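Long-range contacts in cytosine-specific methyltransferase (Escherichia coli O157:H7 EDL933, PDB 3G7U), which probably methylates cytosine at C5 within DNA, using S-adenosyl-L-methionine as methyl donor, as other members of the C5-methyltransferase family do: residues 10-20 with 36-44; 74-82 with 96-107. All blocks are in the same frame, centred on the assembly; numbering follows the deposited sequence.

Interaction 1 (10-20 with 36-44); sequences SGVGGLSLGAA and AINTHAINF
A36 sets its methyl group against the backbone of the loop before helix 14-22, with its CB 4.0 Å from G11 CA; the FSGVGG sequence of this loop matches the first, cofactor-binding motif of the family. One turn later T39 meets V12: the two side chains lie side by side and point the same way, T39 CG2 touching V12 CG1 at 3.7 Å. The T39 hydroxyl takes no part here, since OG1 is bonded to Q346 and to H35 O.

H40 makes the polar contact. With CG anti to the backbone N (chi1 -165°), its ring extends over the loop to helix 14-22, where NE2 donates to S16 OG at 2.8 Å. The acceptor lies only 6° out of the imidazole plane, so the bond uses the in-plane N-H. Also near that plane, G11 O sits at the ring edge, 3.4 Å from CD2. The H40 backbone contributes a CA-H...O contact, CA to V12 O 3.4 Å. That carbonyl oxygen is buried without a conventional partner, and the weak C-H contact may offset this only in part.

F44, just past the helix, lays its ring alongside the H40-S16 pair. S16 CB lies over one face, 4.1 Å from the ring centroid and 28° off the normal, a CH-pi contact. F44 CZ meets L17 CB at 3.9 Å, A20 CB lies at the ring edge, and F44 CD2 covers part of one face of the H40 imidazole.

S16 OG is gripped by two partners, H40 NE2 and D7 OD2, while H40 ND1 is bonded to H49, so the imidazole is held at both nitrogens and its rotation is fixed. The D7 carboxylate would probably polarise the S16 hydroxyl and make it a better acceptor. The hydrogen-bonded D7-S16-H40-H49 chain thus links strand 4-8, the two helices and strand 48-50, while apolar and C-H contacts from helix 34-43 pack on the loop.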
loop_
_atom_site.group_PDB
_atom_site.type_symbol
_atom_site.label_atom_id
_atom_site.label_comp_id
_atom_site.label_asym_id
_atom_site.label_seq_id
_atom_site.Cartn_x
_atom_site.Cartn_y
_atom_site.Cartn_z
ATOM N N SER A 10 -7.996 4.668 3.502
ATOM C CA SER A 10 -7.172 4.532 2.328
ATOM C C SER A 10 -5.678 4.739 2.578
ATOM O O SER A 10 -4.827 4.269 1.772
ATOM C CB SER A 10 -7.606 5.582 1.285
ATOM O OG SER A 10 -7.338 6.923 1.751
ATOM N N GLY A 11 -5.341 5.461 3.656
ATOM C CA GLY A 11 -3.964 5.970 3.833
ATOM C C GLY A 11 -3.547 6.720 2.586
ATOM O O GLY A 11 -4.386 7.388 1.932
ATOM N N VAL A 12 -2.275 6.576 2.183
ATOM C CA VAL A 12 -1.788 7.356 1.019
ATOM C C VAL A 12 -2.136 6.766 -0.324
ATOM O O VAL A 12 -2.025 7.450 -1.339
ATOM C CB VAL A 12 -0.228 7.522 1.019
ATOM C CG1 VAL A 12 0.180 8.294 2.231
ATOM C CG2 VAL A 12 0.479 6.155 0.968
ATOM N N GLY A 13 -2.597 5.516 -0.323
ATOM C CA GLY A 13 -3.154 4.922 -1.530
ATOM C C GLY A 13 -2.398 3.748 -2.133
ATOM O O GLY A 13 -2.414 3.570 -3.351
ATOM N N GLY A 14 -1.725 2.958 -1.305
ATOM C CA GLY A 14 -1.157 1.683 -1.789
ATOM C C GLY A 14 -2.236 0.783 -2.438
ATOM O O GLY A 14 -2.058 0.306 -3.553
ATOM N N LEU A 15 -3.343 0.552 -1.730
ATOM C CA LEU A 15 -4.404 -0.320 -2.246
ATOM C C LEU A 15 -5.119 0.388 -3.390
ATOM O O LEU A 15 -5.506 -0.250 -4.354
ATOM C CB LEU A 15 -5.388 -0.641 -1.112
ATOM C CG LEU A 15 -6.423 -1.703 -1.396
ATOM C CD1 LEU A 15 -5.698 -3.100 -1.454
ATOM C CD2 LEU A 15 -7.434 -1.697 -0.246
ATOM N N SER A 16 -5.257 1.713 -3.288
ATOM C CA SER A 16 -5.842 2.533 -4.370
ATOM C C SER A 16 -5.063 2.397 -5.668
ATOM O O SER A 16 -5.642 2.269 -6.772
ATOM C CB SER A 16 -5.854 4.015 -4.012
ATOM O OG SER A 16 -6.904 4.305 -3.113
ATOM N N LEU A 17 -3.742 2.429 -5.560
ATOM C CA LEU A 17 -2.895 2.340 -6.784
ATOM C C LEU A 17 -3.042 0.940 -7.381
ATOM O O LEU A 17 -3.105 0.774 -8.598
ATOM C CB LEU A 17 -1.428 2.620 -6.451
ATOM C CG LEU A 17 -0.461 2.460 -7.636
ATOM C CD1 LEU A 17 -0.951 3.303 -8.855
ATOM C CD2 LEU A 17 0.965 2.841 -7.204
ATOM N N GLY A 18 -3.094 -0.064 -6.515
ATOM C CA GLY A 18 -3.386 -1.435 -6.965
ATOM C C GLY A 18 -4.713 -1.495 -7.716
ATOM O O GLY A 18 -4.785 -2.086 -8.793
ATOM N N ALA A 19 -5.754 -0.854 -7.167
ATOM C CA ALA A 19 -7.065 -0.876 -7.808
ATOM C C ALA A 19 -7.004 -0.201 -9.160
ATOM O O ALA A 19 -7.524 -0.735 -10.163
ATOM C CB ALA A 19 -8.114 -0.186 -6.903
ATOM N N ALA A 20 -6.375 0.963 -9.212
ATOM C CA ALA A 20 -6.345 1.781 -10.425
ATOM C C ALA A 20 -5.565 1.071 -11.539
ATOM O O ALA A 20 -5.971 1.071 -12.713
ATOM C CB ALA A 20 -5.733 3.180 -10.126
ATOM N N ALA A 36 -1.930 11.719 5.480
ATOM C CA ALA A 36 -2.188 10.581 4.615
ATOM C C ALA A 36 -3.159 10.968 3.527
ATOM O O ALA A 36 -2.894 10.736 2.350
ATOM C CB ALA A 36 -2.714 9.416 5.411
ATOM N N ILE A 37 -4.276 11.611 3.892
ATOM C CA ILE A 37 -5.231 11.941 2.838
ATOM C C ILE A 37 -4.763 13.059 1.908
ATOM O O ILE A 37 -5.093 13.052 0.711
ATOM C CB ILE A 37 -6.661 12.265 3.370
ATOM C CG1 ILE A 37 -7.694 12.006 2.260
ATOM C CG2 ILE A 37 -6.748 13.698 3.950
ATOM C CD1 ILE A 37 -9.105 12.198 2.717
ATOM N N ASN A 38 -3.977 14.012 2.409
ATOM C CA ASN A 38 -3.397 14.996 1.523
ATOM C C ASN A 38 -2.478 14.311 0.539
ATOM O O ASN A 38 -2.454 14.649 -0.642
ATOM C CB ASN A 38 -2.632 16.058 2.331
ATOM C CG ASN A 38 -3.567 17.040 3.000
ATOM O OD1 ASN A 38 -4.764 17.080 2.693
ATOM N ND2 ASN A 38 -3.031 17.836 3.924
ATOM N N THR A 39 -1.716 13.349 1.016
ATOM C CA THR A 39 -0.839 12.623 0.075
ATOM C C THR A 39 -1.624 11.797 -0.956
ATOM O O THR A 39 -1.253 11.716 -2.140
ATOM C CB THR A 39 0.215 11.772 0.803
ATOM O OG1 THR A 39 1.074 12.675 1.516
ATOM C CG2 THR A 39 1.028 10.948 -0.198
ATOM N N HIS A 40 -2.740 11.217 -0.510
ATOM C CA HIS A 40 -3.588 10.472 -1.419
ATOM C C HIS A 40 -4.052 11.444 -2.511
ATOM O O HIS A 40 -3.968 11.115 -3.720
ATOM C CB HIS A 40 -4.768 9.848 -0.669
ATOM C CG HIS A 40 -5.474 8.796 -1.456
ATOM N ND1 HIS A 40 -6.310 9.107 -2.522
ATOM C CD2 HIS A 40 -5.517 7.451 -1.319
ATOM C CE1 HIS A 40 -6.789 7.989 -3.031
ATOM N NE2 HIS A 40 -6.349 6.974 -2.305
ATOM N N ALA A 41 -4.474 12.655 -2.124
ATOM C CA ALA A 41 -4.977 13.626 -3.129
ATOM C C ALA A 41 -3.919 14.089 -4.100
ATOM O O ALA A 41 -4.215 14.391 -5.246
ATOM C CB ALA A 41 -5.630 14.834 -2.470
ATOM N N ILE A 42 -2.673 14.153 -3.645
ATOM C CA ILE A 42 -1.564 14.530 -4.547
ATOM C C ILE A 42 -1.385 13.490 -5.658
ATOM O O ILE A 42 -1.142 13.830 -6.819
ATOM C CB ILE A 42 -0.220 14.684 -3.773
ATOM C CG1 ILE A 42 -0.202 15.958 -2.908
ATOM C CG2 ILE A 42 0.963 14.776 -4.747
ATOM C CD1 ILE A 42 -0.480 17.254 -3.675
ATOM N N ASN A 43 -1.530 12.226 -5.302
ATOM C CA ASN A 43 -1.276 11.150 -6.238
ATOM C C ASN A 43 -2.535 10.741 -6.981
ATOM O O ASN A 43 -2.463 10.155 -8.046
ATOM C CB ASN A 43 -0.676 9.961 -5.514
ATOM C CG ASN A 43 0.737 10.246 -5.060
ATOM O OD1 ASN A 43 1.696 10.263 -5.885
ATOM N ND2 ASN A 43 0.881 10.551 -3.780
ATOM N N PHE A 44 -3.700 11.053 -6.408
ATOM C CA PHE A 44 -4.989 10.711 -7.056
ATOM C C PHE A 44 -5.862 11.975 -7.163
ATOM O O PHE A 44 -6.908 12.073 -6.511
ATOM C CB PHE A 44 -5.740 9.629 -6.258
ATOM C CG PHE A 44 -5.018 8.321 -6.191
ATOM C CD1 PHE A 44 -5.225 7.330 -7.161
ATOM C CD2 PHE A 44 -4.063 8.107 -5.190
ATOM C CE1 PHE A 44 -4.510 6.099 -7.103
ATOM C CE2 PHE A 44 -3.333 6.902 -5.118
ATOM C CZ PHE A 44 -3.562 5.891 -6.089
#

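Interaction 2 (74-82 with 96-107); sequences GIIGGPPCQ and RNQLYMHFYRLV
P79 lies flat over the F103 ring: its CD stands 4.3 Å from the ring centroid and 11° off the normal, a CH-pi contact over the face, while I76 O approaches the ring edge. The Y100 ring receives P80 O at its edge, 3.5 Å from CD1, and Y104 CD2 over one face; its hydroxyl is hydrogen-bonded to a glycerol molecule. The R96 guanidinium has Q82 O 3.4 Å above one face, too far from its plane for in-plane bonding; its NH2 is bonded instead to S85 OG.

The two side-chain amides, planes 35° apart, are joined by one bond. N97 OD1 accepts from Q82 N at 2.9 Å with a nearly straight N-H...O angle of 165°, and N97 ND2 donates to Q82 OE1, also at 2.9 Å and on a lone pair of that oxygen. Both ends of N97 are therefore used, which fixes its rotation. Apolar packing completes the contact: P80 CG meets L99 CB at 3.8 Å, and I75 CG2 meets V107 CG2 at 3.9 Å.

Strand 74-77 and helix 96-107 run antiparallel with axes 9.7 Å apart, the first half of a beta-alpha-beta crossover that continues into parallel strand 114-119. The loop between them carries the PPCQ sequence of motif IV, with C81, the predicted catalytic cysteine, as in C5 DNA methyltransferases.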
loop_
_atom_site.group_PDB
_atom_site.type_symbol
_atom_site.label_atom_id
_atom_site.label_comp_id
_atom_site.label_asym_id
_atom_site.label_seq_id
_atom_site.Cartn_x
_atom_site.Cartn_y
_atom_site.Cartn_z
ATOM N N GLY A 74 -17.236 -1.680 -6.159
ATOM C CA GLY A 74 -16.415 -2.333 -5.127
ATOM C C GLY A 74 -16.175 -1.449 -3.927
ATOM O O GLY A 74 -16.019 -0.256 -4.101
ATOM N N ILE A 75 -16.196 -2.011 -2.713
ATOM C CA ILE A 75 -15.699 -1.299 -1.530
ATOM C C ILE A 75 -14.404 -2.019 -1.086
ATOM O O ILE A 75 -14.442 -3.239 -0.812
ATOM C CB ILE A 75 -16.726 -1.296 -0.418
ATOM C CG1 ILE A 75 -17.855 -0.317 -0.799
ATOM C CG2 ILE A 75 -16.155 -0.800 0.937
ATOM C CD1 ILE A 75 -19.060 -0.475 0.097
ATOM N N ILE A 76 -13.289 -1.277 -1.076
ATOM C CA ILE A 76 -12.000 -1.862 -0.695
ATOM C C ILE A 76 -11.478 -1.072 0.497
ATOM O O ILE A 76 -11.894 0.063 0.726
ATOM C CB ILE A 76 -11.014 -1.901 -1.881
ATOM C CG1 ILE A 76 -10.534 -0.501 -2.245
ATOM C CG2 ILE A 76 -11.694 -2.626 -3.126
ATOM C CD1 ILE A 76 -9.616 -0.399 -3.480
ATOM N N GLY A 77 -10.627 -1.679 1.309
ATOM C CA GLY A 77 -10.046 -0.850 2.347
ATOM C C GLY A 77 -9.293 -1.660 3.377
ATOM O O GLY A 77 -9.201 -2.885 3.264
ATOM N N GLY A 78 -8.814 -0.969 4.396
ATOM C CA GLY A 78 -8.142 -1.617 5.537
ATOM C C GLY A 78 -8.858 -1.384 6.853
ATOM O O GLY A 78 -8.477 -0.497 7.590
ATOM N N PRO A 79 -9.860 -2.211 7.188
ATOM C CA PRO A 79 -10.549 -1.969 8.438
ATOM C C PRO A 79 -9.573 -2.151 9.600
ATOM O O PRO A 79 -8.823 -3.128 9.617
ATOM C CB PRO A 79 -11.626 -3.048 8.462
ATOM C CG PRO A 79 -11.221 -4.041 7.544
ATOM C CD PRO A 79 -10.444 -3.355 6.469
ATOM N N PRO A 80 -9.562 -1.202 10.546
ATOM C CA PRO A 80 -8.632 -1.298 11.665
ATOM C C PRO A 80 -9.072 -2.402 12.597
ATOM O O PRO A 80 -10.210 -2.844 12.572
ATOM C CB PRO A 80 -8.778 0.055 12.372
ATOM C CG PRO A 80 -9.567 0.928 11.438
ATOM C CD PRO A 80 -10.410 -0.010 10.654
ATOM N N CYS A 81 -8.153 -2.860 13.415
ATOM C CA CYS A 81 -8.447 -3.905 14.340
ATOM C C CYS A 81 -7.519 -3.647 15.500
ATOM O O CYS A 81 -6.399 -3.201 15.280
ATOM C CB CYS A 81 -8.125 -5.244 13.672
ATOM S SG CYS A 81 -8.319 -6.674 14.707
ATOM N N GLN A 82 -7.987 -3.913 16.723
ATOM C CA GLN A 82 -7.146 -3.865 17.935
ATOM C C GLN A 82 -5.875 -4.738 17.785
ATOM O O GLN A 82 -4.782 -4.310 18.161
ATOM C CB GLN A 82 -7.967 -4.270 19.163
ATOM C CG GLN A 82 -7.200 -4.260 20.492
ATOM C CD GLN A 82 -7.987 -4.868 21.657
ATOM O OE1 GLN A 82 -9.216 -5.027 21.602
ATOM N NE2 GLN A 82 -7.271 -5.207 22.725
ATOM N N ARG A 96 -10.864 0.922 17.385
ATOM C CA ARG A 96 -10.458 0.207 16.182
ATOM C C ARG A 96 -11.377 -0.992 15.884
ATOM O O ARG A 96 -11.719 -1.241 14.721
ATOM C CB ARG A 96 -9.009 -0.237 16.310
ATOM C CG ARG A 96 -8.018 0.932 16.322
ATOM C CD ARG A 96 -6.598 0.428 16.569
ATOM N NE ARG A 96 -6.455 -0.078 17.935
ATOM C CZ ARG A 96 -5.329 -0.558 18.454
ATOM N NH1 ARG A 96 -5.332 -0.986 19.706
ATOM N NH2 ARG A 96 -4.211 -0.621 17.731
ATOM N N ASN A 97 -11.780 -1.718 16.932
ATOM C CA ASN A 97 -12.778 -2.792 16.796
ATOM C C ASN A 97 -14.169 -2.305 16.382
ATOM O O ASN A 97 -14.862 -3.012 15.658
ATOM C CB ASN A 97 -12.864 -3.635 18.063
ATOM C CG ASN A 97 -11.554 -4.341 18.379
ATOM O OD1 ASN A 97 -10.725 -4.564 17.487
ATOM N ND2 ASN A 97 -11.351 -4.676 19.651
ATOM N N GLN A 98 -14.576 -1.123 16.848
ATOM C CA GLN A 98 -15.780 -0.480 16.327
ATOM C C GLN A 98 -15.610 -0.128 14.863
ATOM O O GLN A 98 -16.483 -0.434 14.062
ATOM C CB GLN A 98 -16.167 0.753 17.141
ATOM C CG GLN A 98 -16.987 0.401 18.394
ATOM C CD GLN A 98 -16.776 1.385 19.539
ATOM O OE1 GLN A 98 -15.719 2.015 19.653
ATOM N NE2 GLN A 98 -17.780 1.512 20.405
ATOM N N LEU A 99 -14.481 0.469 14.497
ATOM C CA LEU A 99 -14.247 0.812 13.075
ATOM C C LEU A 99 -14.255 -0.384 12.121
ATOM O O LEU A 99 -14.693 -0.282 10.958
ATOM C CB LEU A 99 -12.963 1.641 12.903
ATOM C CG LEU A 99 -13.000 3.039 13.540
ATOM C CD1 LEU A 99 -11.617 3.643 13.587
ATOM C CD2 LEU A 99 -13.987 3.966 12.844
ATOM N N TYR A 100 -13.753 -1.520 12.609
ATOM C CA TYR A 100 -13.802 -2.777 11.866
ATOM C C TYR A 100 -15.216 -3.115 11.436
ATOM O O TYR A 100 -15.468 -3.443 10.276
ATOM C CB TYR A 100 -13.253 -3.921 12.750
ATOM C CG TYR A 100 -13.117 -5.235 12.020
ATOM C CD1 TYR A 100 -11.992 -5.499 11.243
ATOM C CD2 TYR A 100 -14.110 -6.220 12.096
ATOM C CE1 TYR A 100 -11.856 -6.675 10.546
ATOM C CE2 TYR A 100 -13.971 -7.431 11.381
ATOM C CZ TYR A 100 -12.823 -7.639 10.622
ATOM O OH TYR A 100 -12.632 -8.798 9.908
ATOM N N MET A 101 -16.131 -3.049 12.409
ATOM C CA MET A 101 -17.539 -3.360 12.186
ATOM C C MET A 101 -18.229 -2.363 11.250
ATOM O O MET A 101 -19.114 -2.757 10.488
ATOM C CB MET A 101 -18.281 -3.397 13.520
ATOM C CG MET A 101 -18.029 -4.653 14.396
ATOM S SD MET A 101 -18.414 -6.233 13.599
ATOM C CE MET A 101 -19.921 -5.912 12.662
ATOM N N HIS A 102 -17.799 -1.096 11.289
ATOM C CA HIS A 102 -18.341 -0.044 10.384
ATOM C C HIS A 102 -17.979 -0.271 8.939
ATOM O O HIS A 102 -18.754 0.070 8.041
ATOM C CB HIS A 102 -17.853 1.347 10.808
ATOM C CG HIS A 102 -18.475 1.851 12.069
ATOM N ND1 HIS A 102 -19.836 1.982 12.225
ATOM C CD2 HIS A 102 -17.922 2.238 13.244
ATOM C CE1 HIS A 102 -20.093 2.445 13.435
ATOM N NE2 HIS A 102 -18.951 2.594 14.079
ATOM N N PHE A 103 -16.791 -0.831 8.683
ATOM C CA PHE A 103 -16.432 -1.211 7.320
ATOM C C PHE A 103 -17.496 -2.150 6.770
ATOM O O PHE A 103 -17.992 -1.985 5.641
ATOM C CB PHE A 103 -15.037 -1.908 7.236
ATOM C CG PHE A 103 -14.615 -2.311 5.838
ATOM C CD1 PHE A 103 -13.913 -1.428 5.045
ATOM C CD2 PHE A 103 -14.857 -3.609 5.346
ATOM C CE1 PHE A 103 -13.523 -1.799 3.778
ATOM C CE2 PHE A 103 -14.480 -3.980 4.089
ATOM C CZ PHE A 103 -13.805 -3.092 3.300
ATOM N N TYR A 104 -17.785 -3.185 7.538
ATOM C CA TYR A 104 -18.701 -4.220 7.096
ATOM C C TYR A 104 -20.158 -3.728 7.118
ATOM O O TYR A 104 -20.938 -4.166 6.299
ATOM C CB TYR A 104 -18.516 -5.520 7.882
ATOM C CG TYR A 104 -17.236 -6.188 7.434
ATOM C CD1 TYR A 104 -17.208 -6.919 6.271
ATOM C CD2 TYR A 104 -16.046 -6.030 8.156
ATOM C CE1 TYR A 104 -16.025 -7.501 5.794
ATOM C CE2 TYR A 104 -14.851 -6.631 7.706
ATOM C CZ TYR A 104 -14.856 -7.356 6.539
ATOM O OH TYR A 104 -13.708 -7.950 6.075
ATOM N N ARG A 105 -20.466 -2.805 8.013
ATOM C CA ARG A 105 -21.794 -2.156 7.971
ATOM C C ARG A 105 -21.980 -1.433 6.653
ATOM O O ARG A 105 -23.025 -1.548 6.006
ATOM C CB ARG A 105 -22.001 -1.227 9.168
ATOM C CG ARG A 105 -23.281 -0.414 9.099
ATOM C CD ARG A 105 -23.427 0.545 10.291
ATOM N NE ARG A 105 -22.315 1.506 10.430
ATOM C CZ ARG A 105 -22.137 2.596 9.675
ATOM N NH1 ARG A 105 -22.999 2.893 8.699
ATOM N NH2 ARG A 105 -21.091 3.405 9.891
ATOM N N LEU A 106 -20.960 -0.688 6.233
ATOM C CA LEU A 106 -21.008 0.047 4.973
ATOM C C LEU A 106 -21.120 -0.856 3.776
ATOM O O LEU A 106 -21.833 -0.551 2.836
ATOM C CB LEU A 106 -19.811 0.993 4.844
ATOM C CG LEU A 106 -19.882 2.203 5.769
ATOM C CD1 LEU A 106 -18.609 3.026 5.673
ATOM C CD2 LEU A 106 -21.074 3.078 5.336
ATOM N N VAL A 107 -20.409 -1.978 3.777
ATOM C CA VAL A 107 -20.567 -2.940 2.698
ATOM C C VAL A 107 -22.050 -3.444 2.611
ATOM O O VAL A 107 -22.635 -3.577 1.526
ATOM C CB VAL A 107 -19.596 -4.138 2.865
ATOM C CG1 VAL A 107 -19.979 -5.252 1.912
ATOM C CG2 VAL A 107 -18.126 -3.685 2.619
#

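Overall arrangement
From the N terminus, strand 4-8 leads into the glycine-rich loop and helix 14-22; the chain then passes through strand 25-30, and interaction 1 closes that excursion when helix 34-43 packs back on the loop. Strand 48-50 and helix 59-66 follow before interaction 2 opens at strand 74-77 and closes on helix 94-110. The two are in series, neither nested nor crossed. They nonetheless touch: L15 CD2 lies 3.6 Å from G77 N, and A19 CB 3.7 Å from I76 CD1. Strand 74-77, next to 4-8, thus meets helix 14-22 through I76 and helix 94-110 through I75, binding helices to both faces of the Rossmann-like sheet.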